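Local coordinates for protein NAD(P)-dependent oxidoreductase (Pseudomonas putida, PDB 7A3W) that probably uses NADPH to reduce imines, acting as an imine reductase in conjugate reduction and reductive amination, at residues L16-S21 and R43-L47. Sequence-based numbering, arbitrary orientation. Where two conformers were deposited one is given.
Sequences LGAMGS and RATAL. With NDP (NADPH dihydro-nicotinamide-adenine-dinucleotide phosphate), chain F.
The glycine-rich turn of a Rossmann-type NADPH site, which includes Leu-16 and Gly-17, packs against Arg-43, Ala-44 and Leu-47 of segment 43-47, which runs into helix 45-49. The apolar part is built round Leu-16. Its CD1 branch rests on the Ala-44 backbone, 3.8 Å from CA, and also touches the methyl of that residue. This reach follows from CG standing anti to the carbonyl carbon (chi1 -55°). Leu-47 reaches the start of helix 18-29: its CD1 comes to 3.7 Å from Ser-21 O, and its CD2 lies near Ser-21 CB. Farther along that helix, Leu-47 also meets Ala-24 and Arg-25.

In the conformer given, one of two modelled for Arg-43, the chain bends at chi2 and chi3, folding back over the turn. One face of its guanidinium then covers Leu-16 O and, offset toward the rim, Gly-17 CA. Leu-16 O is 3.0 Å from Arg-43 NE, but the angle is poor for a hydrogen bond. Ser-21 OG lies at the guanidinium edge, 3.4 Å from Arg-43 NH1. Ser-21 OG donates to Gly-17 O (2.6 Å), and Ser-21 N gives that oxygen a second bond. An alanine in place of Ser-21 would remove the hydroxyl and would probably leave Gly-17 O with one of these two bonds and take a polar neighbour from the guanidinium edge.

On the cofactor side, Ala-18 N donates to NDP O1A (2.8 Å, 172°) and Met-19 N to NDP O2N. A CB on Gly-17 would run into NDP O5B. In the same conformer, Arg-43 CG passes 3.8 Å from NDP O2X of the 2'-phosphate. The amides at the start of helix 18-29 thus hold the pyrophosphate, as is typical of a GxGxxG dinucleotide-binding turn.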
loop_
_atom_site.group_PDB
_atom_site.type_symbol
_atom_site.label_atom_id
_atom_site.label_comp_id
_atom_site.label_asym_id
_atom_site.label_seq_id
_atom_site.Cartn_x
_atom_site.Cartn_y
_atom_site.Cartn_z
ATOM N N LEU B 16 -24.535 12.139 -12.402
ATOM C CA LEU B 16 -25.107 11.731 -11.093
ATOM C C LEU B 16 -24.942 10.223 -10.919
ATOM O O LEU B 16 -25.878 9.573 -10.436
ATOM C CB LEU B 16 -26.577 12.153 -10.995
ATOM C CG LEU B 16 -26.866 13.628 -11.219
ATOM C CD1 LEU B 16 -28.367 13.868 -11.258
ATOM C CD2 LEU B 16 -26.193 14.475 -10.142
ATOM N N GLY B 17 -23.769 9.682 -11.241
ATOM C CA GLY B 17 -23.431 8.294 -10.886
ATOM C C GLY B 17 -23.129 8.134 -9.410
ATOM O O GLY B 17 -23.607 8.981 -8.547
ATOM N N ALA B 18 -22.397 7.069 -9.076
ATOM C CA ALA B 18 -22.084 6.742 -7.668
ATOM C C ALA B 18 -21.446 7.950 -6.985
ATOM O O ALA B 18 -21.867 8.287 -5.828
ATOM C CB ALA B 18 -21.195 5.526 -7.604
ATOM N N MET B 19 -20.507 8.626 -7.652
ATOM C CA MET B 19 -19.772 9.779 -7.035
ATOM C C MET B 19 -20.556 11.084 -7.221
ATOM O O MET B 19 -20.800 11.798 -6.185
ATOM C CB MET B 19 -18.358 9.852 -7.636
ATOM C CG MET B 19 -17.504 10.960 -7.104
ATOM S SD MET B 19 -17.260 10.939 -5.296
ATOM C CE MET B 19 -16.026 9.657 -5.073
ATOM N N GLY B 20 -20.976 11.407 -8.444
ATOM C CA GLY B 20 -21.666 12.677 -8.774
ATOM C C GLY B 20 -22.905 12.898 -7.920
ATOM O O GLY B 20 -23.136 14.042 -7.440
ATOM N N SER B 21 -23.679 11.847 -7.671
ATOM C CA SER B 21 -24.940 11.977 -6.881
ATOM C C SER B 21 -24.589 12.478 -5.476
ATOM O O SER B 21 -25.316 13.325 -4.932
ATOM C CB SER B 21 -25.719 10.728 -6.833
ATOM O OG SER B 21 -24.930 9.656 -6.373
ATOM N N ARG B 43 -31.651 8.988 -12.201
ATOM C CA ARG B 43 -30.651 9.198 -11.126
ATOM C C ARG B 43 -30.952 10.522 -10.404
ATOM O O ARG B 43 -30.512 10.669 -9.256
ATOM C CB ARG B 43 -29.236 9.115 -11.718
ATOM C CG ARG B 43 -28.906 7.789 -12.394
ATOM C CD ARG B 43 -28.419 6.710 -11.447
ATOM N NE ARG B 43 -27.851 7.327 -10.261
ATOM C CZ ARG B 43 -26.983 6.769 -9.431
ATOM N NH1 ARG B 43 -26.546 7.458 -8.396
ATOM N NH2 ARG B 43 -26.527 5.550 -9.649
ATOM N N ALA B 44 -31.679 11.452 -11.045
ATOM C CA ALA B 44 -31.959 12.791 -10.473
ATOM C C ALA B 44 -33.113 12.739 -9.472
ATOM O O ALA B 44 -33.228 13.696 -8.682
ATOM C CB ALA B 44 -32.223 13.772 -11.592
ATOM N N THR B 45 -33.930 11.683 -9.441
ATOM C CA THR B 45 -35.220 11.747 -8.697
ATOM C C THR B 45 -34.973 12.040 -7.219
ATOM O O THR B 45 -35.613 12.952 -6.684
ATOM C CB THR B 45 -36.074 10.491 -8.884
ATOM O OG1 THR B 45 -35.281 9.351 -8.555
ATOM C CG2 THR B 45 -36.579 10.387 -10.299
ATOM N N ALA B 46 -34.072 11.297 -6.577
ATOM C CA ALA B 46 -33.815 11.441 -5.124
ATOM C C ALA B 46 -33.272 12.850 -4.848
ATOM O O ALA B 46 -33.696 13.467 -3.858
ATOM C CB ALA B 46 -32.863 10.371 -4.630
ATOM N N LEU B 47 -32.408 13.362 -5.722
ATOM C CA LEU B 47 -31.799 14.714 -5.548
ATOM C C LEU B 47 -32.909 15.774 -5.657
ATOM O O LEU B 47 -32.937 16.705 -4.820
ATOM C CB LEU B 47 -30.740 14.950 -6.632
ATOM C CG LEU B 47 -29.308 14.429 -6.426
ATOM C CD1 LEU B 47 -28.880 14.437 -4.960
ATOM C CD2 LEU B 47 -29.132 13.062 -7.067
HETATM P PA NDP F . -20.733 5.760 -12.498
HETATM O O1A NDP F . -21.552 5.551 -11.257
HETATM O O2A NDP F . -20.568 4.677 -13.538
HETATM O O5B NDP F . -21.334 7.057 -13.217
HETATM C C5B NDP F . -20.926 7.399 -14.555
HETATM C C4B NDP F . -21.605 8.699 -14.895
HETATM O O4B NDP F . -21.209 9.117 -16.235
HETATM C C3B NDP F . -23.138 8.664 -14.900
HETATM O O3B NDP F . -23.600 9.947 -14.544
HETATM C C2B NDP F . -23.410 8.332 -16.358
HETATM O O2B NDP F . -24.696 8.689 -16.880
HETATM C C1B NDP F . -22.387 9.261 -16.995
HETATM N N9A NDP F . -22.112 8.941 -18.381
HETATM C C8A NDP F . -21.570 7.805 -18.918
HETATM N N7A NDP F . -21.473 7.854 -20.225
HETATM C C5A NDP F . -21.938 9.119 -20.556
HETATM C C6A NDP F . -22.093 9.790 -21.783
HETATM N N6A NDP F . -21.745 9.275 -22.968
HETATM N N1A NDP F . -22.600 11.039 -21.746
HETATM C C2A NDP F . -22.950 11.570 -20.566
HETATM N N3A NDP F . -22.872 11.035 -19.355
HETATM C C4A NDP F . -22.350 9.794 -19.424
HETATM O O3 NDP F . -19.270 6.312 -12.184
HETATM P PN NDP F . -18.775 7.036 -10.830
HETATM O O1N NDP F . -18.365 5.933 -9.928
HETATM O O2N NDP F . -19.818 7.995 -10.338
HETATM O O5D NDP F . -17.455 7.746 -11.351
HETATM C C5D NDP F . -17.454 9.013 -12.043
HETATM C C4D NDP F . -16.026 9.472 -12.188
HETATM O O4D NDP F . -15.448 9.722 -10.878
HETATM C C3D NDP F . -15.075 8.492 -12.899
HETATM O O3D NDP F . -14.283 9.202 -13.841
HETATM C C2D NDP F . -14.303 7.877 -11.747
HETATM O O2D NDP F . -13.041 7.382 -12.173
HETATM C C1D NDP F . -14.239 9.029 -10.742
HETATM N N1N NDP F . -14.133 8.588 -9.317
HETATM C C2N NDP F . -15.059 7.761 -8.721
HETATM C C3N NDP F . -14.853 7.229 -7.464
HETATM C C7N NDP F . -15.830 6.325 -6.790
HETATM O O7N NDP F . -15.488 5.807 -5.728
HETATM N N7N NDP F . -17.039 6.120 -7.288
HETATM C C4N NDP F . -13.646 7.625 -6.706
HETATM C C5N NDP F . -12.756 8.516 -7.405
HETATM C C6N NDP F . -13.062 9.037 -8.576
HETATM P P2B NDP F . -25.880 7.609 -16.661
HETATM O O1X NDP F . -25.287 6.284 -17.136
HETATM O O2X NDP F . -26.341 7.669 -15.222
HETATM O O3X NDP F . -26.894 8.181 -17.629
#